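Local coordinates for TRAP dicarboxylate transporter-DctP subunit (Rhodobacter sphaeroides, PDB 4PE3), which probably binds a small organic solute in the periplasm and hands it to the membrane subunits of a TRAP transporter, at residues F46-V51 and Q271-D276; H50-K55 and V64-M69; K57-G62 and T264-I269; D124-G129 and L144-V149; E137-Y142 and L242-M247. One frame throughout, in Å; residues are numbered along the deposited sequence.

Contact 1 of 5, residues F46-V51 and Q271-D276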
# COMPACT_ATOMS: atom_id res chain seq x y z
N PHE A 46 7.15 8.05 8.78
CA PHE A 46 6.81 8.72 10.02
C PHE A 46 6.97 10.22 9.88
O PHE A 46 6.12 11.01 10.25
CB PHE A 46 7.67 8.22 11.18
CG PHE A 46 7.27 8.83 12.48
CD1 PHE A 46 6.18 8.32 13.20
CD2 PHE A 46 7.94 9.93 12.99
CE1 PHE A 46 5.79 8.89 14.39
CE2 PHE A 46 7.56 10.51 14.18
CZ PHE A 46 6.47 9.98 14.89
N GLU A 47 8.12 10.64 9.36
CA GLU A 47 8.34 12.08 9.17
C GLU A 47 7.30 12.75 8.27
O GLU A 47 6.85 13.87 8.56
CB GLU A 47 9.75 12.33 8.63
CG GLU A 47 10.82 12.13 9.68
CD GLU A 47 10.62 13.10 10.81
OE1 GLU A 47 10.50 14.32 10.55
OE2 GLU A 47 10.53 12.65 11.94
N LEU A 48 6.91 12.07 7.21
CA LEU A 48 5.88 12.60 6.32
C LEU A 48 4.54 12.71 7.03
O LEU A 48 3.73 13.60 6.72
CB LEU A 48 5.77 11.74 5.05
CG LEU A 48 6.86 11.98 3.99
CD1 LEU A 48 6.98 10.82 2.98
CD2 LEU A 48 6.62 13.27 3.27
N GLN A 49 4.30 11.82 7.99
CA GLN A 49 3.04 11.85 8.74
C GLN A 49 2.91 13.11 9.59
O GLN A 49 1.79 13.49 9.95
CB GLN A 49 2.90 10.58 9.57
CG GLN A 49 2.64 9.37 8.71
CD GLN A 49 2.89 8.07 9.41
OE1 GLN A 49 3.03 8.02 10.62
NE2 GLN A 49 2.98 7.00 8.65
N HIS A 50 4.02 13.79 9.90
CA HIS A 50 3.92 15.07 10.60
C HIS A 50 3.05 16.05 9.78
O HIS A 50 2.46 16.97 10.34
CB HIS A 50 5.25 15.77 10.78
CG HIS A 50 6.18 15.16 11.79
ND1 HIS A 50 5.86 14.94 13.11
CD2 HIS A 50 7.49 14.85 11.66
CE1 HIS A 50 6.94 14.48 13.75
NE2 HIS A 50 7.93 14.40 12.88
N VAL A 51 3.02 15.90 8.46
CA VAL A 51 2.20 16.79 7.62
C VAL A 51 0.73 16.73 8.02
O VAL A 51 0.06 17.74 8.05
CB VAL A 51 2.40 16.50 6.12
CG1 VAL A 51 1.50 17.37 5.26
CG2 VAL A 51 3.86 16.73 5.75
N GLN A 271 -1.61 12.92 2.37
CA GLN A 271 -1.61 11.87 1.37
C GLN A 271 -0.85 12.32 0.11
O GLN A 271 0.01 11.60 -0.40
CB GLN A 271 -3.05 11.50 1.04
CG GLN A 271 -3.23 10.59 -0.16
CD GLN A 271 -4.58 10.79 -0.77
OE1 GLN A 271 -4.72 11.48 -1.77
NE2 GLN A 271 -5.61 10.22 -0.15
N GLN A 272 -1.18 13.50 -0.39
CA GLN A 272 -0.59 13.99 -1.63
C GLN A 272 0.89 14.33 -1.47
O GLN A 272 1.70 14.08 -2.37
CB GLN A 272 -1.38 15.19 -2.14
CG GLN A 272 -2.77 14.81 -2.64
CD GLN A 272 -2.69 13.96 -3.90
OE1 GLN A 272 -2.09 14.37 -4.89
NE2 GLN A 272 -3.24 12.74 -3.84
N THR A 273 1.25 14.90 -0.33
CA THR A 273 2.65 15.23 -0.07
C THR A 273 3.48 13.96 -0.02
O THR A 273 4.60 13.91 -0.55
CB THR A 273 2.80 16.00 1.26
OG1 THR A 273 2.03 17.20 1.18
CG2 THR A 273 4.27 16.33 1.56
N GLN A 274 2.95 12.92 0.62
CA GLN A 274 3.62 11.64 0.69
C GLN A 274 3.78 11.02 -0.70
O GLN A 274 4.87 10.63 -1.09
CB GLN A 274 2.88 10.68 1.62
CG GLN A 274 3.47 9.28 1.67
CD GLN A 274 2.97 8.49 2.85
OE1 GLN A 274 1.78 8.38 3.07
NE2 GLN A 274 3.90 7.91 3.62
N ILE A 275 2.71 10.97 -1.48
CA ILE A 275 2.80 10.37 -2.81
C ILE A 275 3.79 11.13 -3.68
O ILE A 275 4.57 10.52 -4.39
CB ILE A 275 1.42 10.24 -3.44
CG1 ILE A 275 0.73 9.05 -2.78
CG2 ILE A 275 1.51 10.09 -4.96
CD1 ILE A 275 -0.69 9.26 -2.54
N ASP A 276 3.77 12.45 -3.62
CA ASP A 276 4.65 13.24 -4.47
C ASP A 276 6.11 13.10 -4.01
O ASP A 276 7.03 13.03 -4.83
CB ASP A 276 4.21 14.71 -4.49
CG ASP A 276 2.86 14.92 -5.17
OD1 ASP A 276 2.37 13.98 -5.84
OD2 ASP A 276 2.29 16.03 -5.03
O HOH W 1 2.64 6.25 5.81
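Leu48 and Val51 on helix 44-59 face Thr273 and Gln274 on helix 257-291 in a helix-helix pair whose local axes approach to 9.0 Å and run roughly antiparallel, with 144° between their directions. The two methyls of Leu48 divide the work. CD1 lies 4.1 Å from CG of Gln274 and equally close to its CA, resting where that side chain leaves the helix, while CD2 turns to CG2 of Thr273. A branched, flexible leucine suits this place because one residue can cover two neighbours on the opposing helix. One turn on, Val51 brings CG1 to 4.1 Å from OG1 of Thr273. This hydroxyl can lie against a methyl because its hydrogen bond goes to the carbonyl O of Ile269 in its own helix. Helix 257-291 is the long helix characteristic of TRAP solute-binding proteins, which runs along both domains, and helix 44-59 packs against its side. Beyond the apolar patch the contact becomes polar. With CG anti to its backbone N (chi1 176°) and the chain extended, Gln274 carries its amide past Leu48, where NE2 donates to OD1 of Asn45 and to a water 3.0 Å away. The same water accepts from NE2 of Gln49, also at 3.0 Å, and thus ties the helices together through two amide donors. Gln49 is in turn held by Ser37, whose OG bonds to its OE1.

Contact 2 of 5, residues H50-K55 and V64-M69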
# COMPACT_ATOMS: atom_id res chain seq x y z
N HIS A 50 4.02 13.79 9.90
CA HIS A 50 3.92 15.07 10.60
C HIS A 50 3.05 16.05 9.78
O HIS A 50 2.46 16.97 10.34
CB HIS A 50 5.25 15.77 10.78
CG HIS A 50 6.18 15.16 11.79
ND1 HIS A 50 5.86 14.94 13.11
CD2 HIS A 50 7.49 14.85 11.66
CE1 HIS A 50 6.94 14.48 13.75
NE2 HIS A 50 7.93 14.40 12.88
N VAL A 51 3.02 15.90 8.46
CA VAL A 51 2.20 16.79 7.62
C VAL A 51 0.73 16.73 8.02
O VAL A 51 0.06 17.74 8.05
CB VAL A 51 2.40 16.50 6.12
CG1 VAL A 51 1.50 17.37 5.26
CG2 VAL A 51 3.86 16.73 5.75
N PHE A 52 0.25 15.53 8.35
CA PHE A 52 -1.14 15.41 8.78
C PHE A 52 -1.37 16.22 10.05
O PHE A 52 -2.27 17.06 10.10
CB PHE A 52 -1.51 13.95 9.02
CG PHE A 52 -2.88 13.75 9.61
CD1 PHE A 52 -4.02 14.23 8.96
CD2 PHE A 52 -3.02 13.07 10.80
CE1 PHE A 52 -5.29 14.02 9.52
CE2 PHE A 52 -4.29 12.86 11.36
CZ PHE A 52 -5.41 13.33 10.72
N ALA A 53 -0.55 15.99 11.05
CA ALA A 53 -0.71 16.71 12.30
C ALA A 53 -0.59 18.22 12.08
O ALA A 53 -1.41 19.00 12.58
CB ALA A 53 0.32 16.25 13.33
N ASP A 54 0.41 18.65 11.32
CA ASP A 54 0.66 20.08 11.11
C ASP A 54 -0.47 20.77 10.36
O ASP A 54 -0.83 21.92 10.67
CB ASP A 54 2.00 20.29 10.38
CG ASP A 54 3.21 19.96 11.26
OD1 ASP A 54 3.05 19.95 12.49
OD2 ASP A 54 4.30 19.71 10.72
N LYS A 55 -1.05 20.08 9.38
CA LYS A 55 -2.11 20.67 8.58
C LYS A 55 -3.43 20.69 9.34
O LYS A 55 -4.25 21.57 9.11
CB LYS A 55 -2.24 19.94 7.24
CG LYS A 55 -1.07 20.17 6.31
CD LYS A 55 -0.90 21.65 6.00
CE LYS A 55 0.38 21.92 5.23
NZ LYS A 55 0.52 23.37 4.97
N VAL A 64 -7.99 22.06 16.63
CA VAL A 64 -7.73 20.63 16.73
C VAL A 64 -6.23 20.43 16.55
O VAL A 64 -5.64 20.99 15.63
CB VAL A 64 -8.49 19.81 15.65
CG1 VAL A 64 -8.17 18.32 15.78
CG2 VAL A 64 -9.99 20.05 15.72
N THR A 65 -5.63 19.67 17.46
CA THR A 65 -4.22 19.31 17.37
C THR A 65 -4.11 17.79 17.37
O THR A 65 -4.95 17.09 17.94
CB THR A 65 -3.41 19.90 18.54
OG1 THR A 65 -3.84 19.30 19.77
CG2 THR A 65 -3.59 21.41 18.64
N ILE A 66 -3.07 17.29 16.70
CA ILE A 66 -2.81 15.87 16.60
C ILE A 66 -1.44 15.64 17.20
O ILE A 66 -0.47 16.29 16.81
CB ILE A 66 -2.74 15.40 15.13
CG1 ILE A 66 -4.04 15.69 14.38
CG2 ILE A 66 -2.38 13.92 15.03
CD1 ILE A 66 -5.25 14.98 14.94
N GLU A 67 -1.36 14.72 18.15
CA GLU A 67 -0.09 14.27 18.67
C GLU A 67 0.28 12.95 18.01
O GLU A 67 -0.38 11.93 18.24
CB GLU A 67 -0.19 14.09 20.18
CG GLU A 67 1.11 13.76 20.82
CD GLU A 67 1.17 14.22 22.25
OE1 GLU A 67 2.26 14.64 22.66
OE2 GLU A 67 0.13 14.17 22.95
N LEU A 68 1.34 12.95 17.19
CA LEU A 68 1.76 11.78 16.45
C LEU A 68 2.79 10.96 17.24
O LEU A 68 3.85 11.48 17.58
CB LEU A 68 2.35 12.22 15.11
CG LEU A 68 2.88 11.13 14.18
CD1 LEU A 68 1.73 10.31 13.61
CD2 LEU A 68 3.76 11.76 13.07
N MSE A 69 2.51 9.70 17.49
CA MSE A 69 3.37 8.87 18.34
C MSE A 69 3.89 7.68 17.54
O MSE A 69 3.14 7.02 16.84
CB MSE A 69 2.56 8.38 19.54
CG MSE A 69 2.01 9.52 20.40
SE MSE A 69 0.72 8.93 21.74
CE MSE A 69 -0.48 7.91 20.60
O HOH W 2 -1.57 19.18 15.35
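Ala53 and Ile66 form the centre of the packing between helix and second strand in the beta-alpha-beta unit made of strand 32-37, helix 44-59 and strand 65-69. The helix runs back almost antiparallel to strand 65-69, at 157°, with the axes 7.2 Å apart. Alanine suits so close an approach: its CB sits 3.7 Å from CB of Ile66 and 3.6 Å from the carbonyl O of Ile66, so the methyl rests on both side chain and backbone of the strand. The branches of Ile66 spread around it. CG2 stays with the Ala53 methyl, whereas CG1, anti to the carbonyl carbon (chi1 -59°), reaches 4.1 Å from CE2 of Phe52. The phenyl group and the isoleucine chain cross at about a right angle there, and Phe52 also packs on Gln267 and Phe270 of helix 257-291. A second perpendicular crossing joins His50 and Leu68, where CD2 of Leu68 comes within 3.8 Å of ND1 of His50. The imidazole also meets the Phe46 ring edge to face, so it is packed from the helix as well as the strand. Strand 65-69 is outermost in its sheet, and Ile66 N points away from the neighbouring strand 32-37. It donates instead to a water at 2.8 Å, which itself donates to the carbonyl O of Ala53, also 2.8 Å away.

Contact 3 of 5, residues K57-G62 and T264-I269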
# COMPACT_ATOMS: atom_id res chain seq x y z
N LYS A 57 -3.63 21.30 12.54
CA LYS A 57 -3.50 22.49 13.38
C LYS A 57 -3.64 23.77 12.56
O LYS A 57 -4.31 24.71 12.98
CB LYS A 57 -2.15 22.47 14.09
CG LYS A 57 -1.90 23.67 14.98
CD LYS A 57 -0.52 23.59 15.59
CE LYS A 57 -0.57 23.54 17.11
NZ LYS A 57 -0.90 24.87 17.68
N GLU A 58 -3.02 23.81 11.39
CA GLU A 58 -3.08 25.00 10.54
C GLU A 58 -4.50 25.29 10.04
O GLU A 58 -4.98 26.41 10.14
CB GLU A 58 -2.14 24.84 9.34
CG GLU A 58 -0.70 25.26 9.63
CD GLU A 58 0.26 24.86 8.52
OE1 GLU A 58 -0.21 24.46 7.43
OE2 GLU A 58 1.48 24.94 8.74
N LEU A 59 -5.16 24.27 9.50
CA LEU A 59 -6.45 24.43 8.86
C LEU A 59 -7.52 24.80 9.87
O LEU A 59 -8.46 25.52 9.54
CB LEU A 59 -6.84 23.16 8.09
CG LEU A 59 -6.28 23.01 6.67
CD1 LEU A 59 -4.80 23.31 6.63
CD2 LEU A 59 -6.55 21.61 6.12
N THR A 60 -7.37 24.30 11.09
CA THR A 60 -8.33 24.60 12.16
C THR A 60 -7.85 25.77 13.02
O THR A 60 -8.47 26.10 14.03
CB THR A 60 -8.59 23.38 13.08
OG1 THR A 60 -7.42 23.09 13.87
CG2 THR A 60 -8.97 22.15 12.26
N ASN A 61 -6.77 26.42 12.59
CA ASN A 61 -6.18 27.53 13.34
C ASN A 61 -6.08 27.19 14.82
O ASN A 61 -6.38 28.02 15.69
CB ASN A 61 -6.99 28.82 13.13
CG ASN A 61 -6.17 30.07 13.42
OD1 ASN A 61 -4.94 30.06 13.30
ND2 ASN A 61 -6.85 31.16 13.78
N GLY A 62 -5.66 25.96 15.10
CA GLY A 62 -5.39 25.50 16.45
C GLY A 62 -6.53 24.82 17.20
O GLY A 62 -6.32 24.33 18.31
N THR A 264 -10.32 16.06 7.19
CA THR A 264 -10.27 15.30 5.95
C THR A 264 -9.34 16.01 4.97
O THR A 264 -8.55 15.37 4.27
CB THR A 264 -11.69 15.14 5.37
OG1 THR A 264 -12.46 14.33 6.27
CG2 THR A 264 -11.64 14.48 4.03
N GLU A 265 -9.40 17.33 4.94
CA GLU A 265 -8.56 18.11 4.05
C GLU A 265 -7.08 17.94 4.42
O GLU A 265 -6.23 17.73 3.55
CB GLU A 265 -8.96 19.59 4.12
CG GLU A 265 -8.28 20.48 3.09
CD GLU A 265 -8.73 21.93 3.17
OE1 GLU A 265 -8.10 22.77 2.49
OE2 GLU A 265 -9.72 22.23 3.89
N ALA A 266 -6.78 18.03 5.72
CA ALA A 266 -5.42 17.83 6.21
C ALA A 266 -4.88 16.47 5.80
O ALA A 266 -3.73 16.33 5.39
CB ALA A 266 -5.36 17.99 7.73
N GLN A 267 -5.73 15.46 5.92
CA GLN A 267 -5.35 14.10 5.56
C GLN A 267 -5.03 14.01 4.08
O GLN A 267 -4.06 13.35 3.70
CB GLN A 267 -6.48 13.11 5.93
CG GLN A 267 -6.04 11.65 5.93
CD GLN A 267 -5.90 11.07 4.53
OE1 GLN A 267 -6.63 11.43 3.62
NE2 GLN A 267 -4.93 10.20 4.37
N LYS A 268 -5.84 14.66 3.25
CA LYS A 268 -5.63 14.67 1.80
C LYS A 268 -4.30 15.34 1.47
O LYS A 268 -3.56 14.91 0.59
CB LYS A 268 -6.77 15.41 1.11
CG LYS A 268 -6.70 15.45 -0.40
CD LYS A 268 -6.85 14.06 -0.99
CE LYS A 268 -6.81 14.10 -2.50
NZ LYS A 268 -6.89 12.74 -3.06
N ILE A 269 -3.98 16.41 2.20
CA ILE A 269 -2.71 17.10 1.98
C ILE A 269 -1.54 16.19 2.35
O ILE A 269 -0.56 16.09 1.61
CB ILE A 269 -2.64 18.42 2.76
CG1 ILE A 269 -3.63 19.43 2.18
CG2 ILE A 269 -1.22 19.00 2.71
CD1 ILE A 269 -3.90 20.60 3.12
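Leu59 makes the whole apolar contact with helix 257-291 through one methyl, CD2, which is set against Glu265, Ala266 and Ile269. Its shortest approach, 3.6 Å, is to the backbone N of Ala266; the small side chain there lets the methyl come down to the helix, with CB 4.1 Å away. Ile269, one turn further on, offers CD1 at 4.1 Å. On the other flank runs the extended chain of Glu265, with CG anti to its backbone N (chi1 -172°). It lies alongside the methyl over its whole length, CB, CG and CD all 3.7 Å from Leu59 CD2 and the carboxylate oxygens only slightly farther; a glutamate fits because its methylene groups serve as hydrophobic surface. The backbone bonds belong to a Schellman motif that ends helix 44-59 just after Leu59: Gly62 N donates to Lys57 O at 2.8 Å and Asn61 N to Glu58 O at 3.0 Å. Asn61 adopts the positive phi the motif requires, and at Gly62 a CB would press on the carbonyl O of Asn61, which explains the glycine. Two salt bridges lie beyond the patch: Glu58 with Lys55, and Lys268 with Glu127 of helix 119-128.

Contact 4 of 5, residues D124-G129 and L144-V149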
# COMPACT_ATOMS: atom_id res chain seq x y z
N ASP A 124 -8.18 6.92 -6.07
CA ASP A 124 -9.47 7.14 -6.72
C ASP A 124 -10.47 6.04 -6.39
O ASP A 124 -11.65 6.33 -6.14
CB ASP A 124 -9.30 7.30 -8.23
CG ASP A 124 -10.58 7.73 -8.90
OD1 ASP A 124 -10.95 8.90 -8.72
OD2 ASP A 124 -11.22 6.90 -9.57
N PHE A 125 -10.01 4.79 -6.36
CA PHE A 125 -10.86 3.70 -5.89
C PHE A 125 -11.42 3.97 -4.48
O PHE A 125 -12.62 3.80 -4.22
CB PHE A 125 -10.10 2.39 -5.91
CG PHE A 125 -10.79 1.27 -5.19
CD1 PHE A 125 -11.96 0.74 -5.67
CD2 PHE A 125 -10.24 0.75 -4.03
CE1 PHE A 125 -12.58 -0.29 -5.01
CE2 PHE A 125 -10.87 -0.28 -3.36
CZ PHE A 125 -12.04 -0.79 -3.84
N VAL A 126 -10.57 4.42 -3.57
CA VAL A 126 -11.02 4.70 -2.21
C VAL A 126 -11.96 5.88 -2.17
O VAL A 126 -13.03 5.80 -1.56
CB VAL A 126 -9.81 4.93 -1.27
CG1 VAL A 126 -10.27 5.46 0.08
CG2 VAL A 126 -9.08 3.64 -1.12
N GLU A 127 -11.58 6.98 -2.80
CA GLU A 127 -12.31 8.22 -2.60
C GLU A 127 -13.58 8.32 -3.45
O GLU A 127 -14.55 8.94 -3.03
CB GLU A 127 -11.38 9.41 -2.83
CG GLU A 127 -10.27 9.42 -1.76
CD GLU A 127 -9.28 10.57 -1.84
OE1 GLU A 127 -9.29 11.33 -2.84
OE2 GLU A 127 -8.47 10.72 -0.89
N ASN A 128 -13.59 7.68 -4.62
CA ASN A 128 -14.72 7.78 -5.55
C ASN A 128 -15.28 6.44 -6.02
O ASN A 128 -16.34 6.42 -6.63
CB ASN A 128 -14.27 8.55 -6.79
CG ASN A 128 -13.81 9.96 -6.47
OD1 ASN A 128 -14.48 10.68 -5.74
ND2 ASN A 128 -12.63 10.34 -6.96
N GLY A 129 -14.59 5.35 -5.75
CA GLY A 129 -14.98 4.06 -6.29
C GLY A 129 -15.53 3.06 -5.29
O GLY A 129 -15.67 1.86 -5.62
N LEU A 144 -14.24 2.71 15.00
CA LEU A 144 -13.36 3.62 14.25
C LEU A 144 -14.07 4.27 13.08
O LEU A 144 -14.97 3.67 12.47
CB LEU A 144 -12.13 2.88 13.72
CG LEU A 144 -10.96 2.64 14.65
CD1 LEU A 144 -11.32 1.90 15.89
CD2 LEU A 144 -9.89 1.88 13.89
N GLN A 145 -13.69 5.50 12.77
CA GLN A 145 -14.07 6.17 11.54
C GLN A 145 -12.84 6.23 10.65
O GLN A 145 -11.77 6.64 11.10
CB GLN A 145 -14.53 7.58 11.83
CG GLN A 145 -14.99 8.29 10.59
CD GLN A 145 -16.29 7.71 10.04
OE1 GLN A 145 -16.98 6.93 10.71
NE2 GLN A 145 -16.62 8.09 8.81
N PHE A 146 -12.97 5.78 9.40
CA PHE A 146 -11.90 5.89 8.39
C PHE A 146 -11.92 7.31 7.84
O PHE A 146 -12.93 7.76 7.33
CB PHE A 146 -12.13 4.87 7.26
CG PHE A 146 -11.17 4.99 6.11
CD1 PHE A 146 -9.88 4.56 6.24
CD2 PHE A 146 -11.58 5.52 4.90
CE1 PHE A 146 -8.99 4.66 5.19
CE2 PHE A 146 -10.69 5.60 3.84
CZ PHE A 146 -9.41 5.18 3.99
N ILE A 147 -10.82 8.04 8.02
CA ILE A 147 -10.72 9.42 7.53
C ILE A 147 -10.22 9.45 6.08
O ILE A 147 -10.86 10.06 5.23
CB ILE A 147 -9.79 10.26 8.41
CG1 ILE A 147 -10.36 10.32 9.83
CG2 ILE A 147 -9.64 11.68 7.85
CD1 ILE A 147 -9.35 10.77 10.87
N GLY A 148 -9.10 8.80 5.81
CA GLY A 148 -8.59 8.74 4.45
C GLY A 148 -7.39 7.84 4.32
O GLY A 148 -6.87 7.30 5.29
N VAL A 149 -6.94 7.70 3.08
CA VAL A 149 -5.94 6.72 2.72
C VAL A 149 -4.61 7.38 2.41
O VAL A 149 -4.54 8.55 1.99
CB VAL A 149 -6.44 5.85 1.52
CG1 VAL A 149 -6.37 6.63 0.21
CG2 VAL A 149 -5.67 4.59 1.43
O HOH W 3 -8.70 8.92 1.24
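Val126 of helix 119-128 sets its CG1 methyl against Phe146 and Val149 of strand 144-150. Its torsion, with CG1 anti to the backbone N (chi1 170°), directs this methyl at the ring edge and at CG1 of Val149. It meets the phenyl ring near the ring plane, 3.8 Å from CE2, and lies 4.1 Å from CG1 of Val149. A short side chain suits the place because one methyl close to the helix reaches both neighbours. Val149 is held in a less common conformation, with CG1 in the crowded position between the backbone N and the carbonyl carbon (chi1 75°), which brings that methyl against Val126. Between the two strand residues lies a classic beta bulge, in which Ile147 and Gly148 both face Val245 of the neighbouring strand. The bulge lets Phe146 and Val149, three residues apart, both point toward the helix, and it places the N of Gly148 over the centre of the Phe146 ring, 3.9 Å above the plane. Polar links flank the apolar core. Glu127, extended from CG onward, receives a bond at OE2 from a water at 2.8 Å that in turn accepts from Val149 N, also at 2.8 Å. Gln271 donates to the same OE2. Within the helix, Asn128 ND2 bonds Asp124 OD1 at 2.8 Å, approaching from above the carboxylate plane by 41°. The other oxygen, OD2, has Lys340 and Tyr336 as partners.

Contact 5 of 5, residues E137-Y142 and L242-M247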
# COMPACT_ATOMS: atom_id res chain seq x y z
N GLU A 137 -17.36 0.30 6.56
CA GLU A 137 -18.12 -0.90 6.87
C GLU A 137 -17.24 -1.87 7.64
O GLU A 137 -17.73 -2.60 8.50
CB GLU A 137 -18.64 -1.59 5.60
CG GLU A 137 -19.61 -2.72 5.93
CD GLU A 137 -20.25 -3.38 4.72
OE1 GLU A 137 -20.02 -2.90 3.59
OE2 GLU A 137 -21.00 -4.36 4.91
N LEU A 138 -15.94 -1.87 7.35
CA LEU A 138 -15.03 -2.76 8.03
C LEU A 138 -14.68 -2.29 9.43
O LEU A 138 -14.55 -3.10 10.33
CB LEU A 138 -13.73 -2.91 7.22
CG LEU A 138 -13.84 -3.83 6.01
CD1 LEU A 138 -12.60 -3.75 5.15
CD2 LEU A 138 -14.07 -5.26 6.46
N ILE A 139 -14.52 -0.98 9.61
CA ILE A 139 -13.98 -0.51 10.88
C ILE A 139 -14.94 0.22 11.81
O ILE A 139 -14.65 0.32 13.00
CB ILE A 139 -12.64 0.28 10.72
CG1 ILE A 139 -12.84 1.69 10.17
CG2 ILE A 139 -11.70 -0.50 9.81
CD1 ILE A 139 -11.56 2.52 10.09
N ASN A 140 -16.10 0.65 11.32
CA ASN A 140 -17.14 1.16 12.23
C ASN A 140 -17.51 0.11 13.27
O ASN A 140 -17.74 0.44 14.43
CB ASN A 140 -18.40 1.61 11.48
CG ASN A 140 -18.22 2.86 10.64
OD1 ASN A 140 -19.11 3.19 9.85
ND2 ASN A 140 -17.09 3.56 10.77
N PRO A 141 -17.56 -1.17 12.89
CA PRO A 141 -17.88 -2.19 13.91
C PRO A 141 -16.84 -2.31 15.03
O PRO A 141 -17.12 -2.95 16.06
CB PRO A 141 -17.95 -3.49 13.09
CG PRO A 141 -18.38 -3.04 11.73
CD PRO A 141 -17.63 -1.74 11.53
N TYR A 142 -15.68 -1.69 14.84
CA TYR A 142 -14.64 -1.62 15.85
C TYR A 142 -14.58 -0.27 16.54
O TYR A 142 -13.70 -0.04 17.36
CB TYR A 142 -13.29 -1.96 15.22
CG TYR A 142 -13.27 -3.40 14.79
CD1 TYR A 142 -13.40 -4.41 15.72
CD2 TYR A 142 -13.19 -3.73 13.46
CE1 TYR A 142 -13.40 -5.72 15.33
CE2 TYR A 142 -13.19 -5.04 13.06
CZ TYR A 142 -13.29 -6.04 14.00
OH TYR A 142 -13.30 -7.34 13.59
N LEU A 242 -1.97 -0.19 1.48
CA LEU A 242 -2.90 0.83 1.97
C LEU A 242 -2.58 1.14 3.42
O LEU A 242 -2.56 0.25 4.26
CB LEU A 242 -4.34 0.33 1.85
CG LEU A 242 -5.49 1.31 2.02
CD1 LEU A 242 -6.79 0.78 1.43
CD2 LEU A 242 -5.70 1.57 3.49
N VAL A 243 -2.31 2.42 3.68
CA VAL A 243 -2.16 2.92 5.05
C VAL A 243 -3.39 3.76 5.36
O VAL A 243 -3.76 4.67 4.61
CB VAL A 243 -0.86 3.72 5.21
CG1 VAL A 243 -0.89 4.59 6.43
CG2 VAL A 243 0.29 2.76 5.26
N GLU A 244 -4.10 3.37 6.41
CA GLU A 244 -5.31 4.08 6.79
C GLU A 244 -5.02 5.14 7.85
O GLU A 244 -4.14 4.94 8.71
CB GLU A 244 -6.36 3.12 7.37
CG GLU A 244 -5.95 2.42 8.67
CD GLU A 244 -7.03 1.49 9.18
OE1 GLU A 244 -7.00 0.29 8.85
OE2 GLU A 244 -7.93 1.95 9.94
N VAL A 245 -5.73 6.27 7.75
CA VAL A 245 -5.78 7.28 8.80
C VAL A 245 -7.21 7.21 9.32
O VAL A 245 -8.16 7.49 8.59
CB VAL A 245 -5.49 8.70 8.27
CG1 VAL A 245 -5.57 9.73 9.35
CG2 VAL A 245 -4.11 8.74 7.62
N SER A 246 -7.34 6.78 10.57
CA SER A 246 -8.64 6.51 11.18
C SER A 246 -8.63 6.95 12.64
O SER A 246 -7.56 7.02 13.26
CB SER A 246 -8.94 5.03 11.13
OG SER A 246 -8.87 4.55 9.79
N MSE A 247 -9.81 7.21 13.21
CA MSE A 247 -9.87 7.69 14.59
C MSE A 247 -11.12 7.19 15.27
O MSE A 247 -12.02 6.60 14.65
CB MSE A 247 -9.78 9.21 14.63
CG MSE A 247 -11.04 9.97 14.28
SE MSE A 247 -10.87 11.87 14.70
CE MSE A 247 -10.94 11.68 16.62
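Ile139 on helix 131-139 sets its terminal methyl CD1 against Ser246 and Glu244 of strand 243-248. These are van der Waals contacts, and close ones: CD1 is 3.4 Å from OG of Ser246 and 3.7 Å from OE2 of Glu244. CG1 of Ile139 sits between the backbone N and the carbonyl carbon (chi1 75°), and the chain then runs extended, carrying CD1 to the strand. The Ile139 and Glu244 chains lie alongside one another, pointing opposite ways. An aliphatic residue suits the place, since it also packs on Phe106, Leu144 and Phe146. The strand lies inside the five-stranded mixed sheet, antiparallel to both its neighbours, 91-95 and 144-150, and the helix covers one face of it. Hydrogen bonds satisfy the buried polar atoms under the methyl. Ser246 OG donates to Glu244 OE2 at 2.8 Å, on the anti side and 25° out of the carboxylate plane; serine is short enough to do this two residues along the same strand face. OE2 is also bonded to His92 NE2, and OE1 to Thr96 OG1. An acetate ion, probably from the crystallisation liquor, has its nearest atom about 3 Å from the Glu244 side chain; such ions often mark pockets.

Overall arrangement
Contacts 1, 2 and 3 follow one another along helix 44-59; the centres of contacts 1 and 2 are about 11 Å apart, and those of contacts 2 and 3 about 9 Å. Contacts 1 and 3 both join this helix to helix 257-291. Contacts 4 and 5, with centres about 9 Å apart, lie on neighbouring strands 144-150 and 243-248 of the five-stranded sheet, whose far edge strand, 65-69, belongs to contact 2. Along the chain contact 2 closes before contacts 4 and 5 open; these two cross, and both are nested inside contacts 1 and 3. Helix 257-291 reaches contact 4 through polar bonds. Contacts 1 and 3 join segments more than 200 residues apart, the others nearer ones, and together they hold helices against one shared sheet.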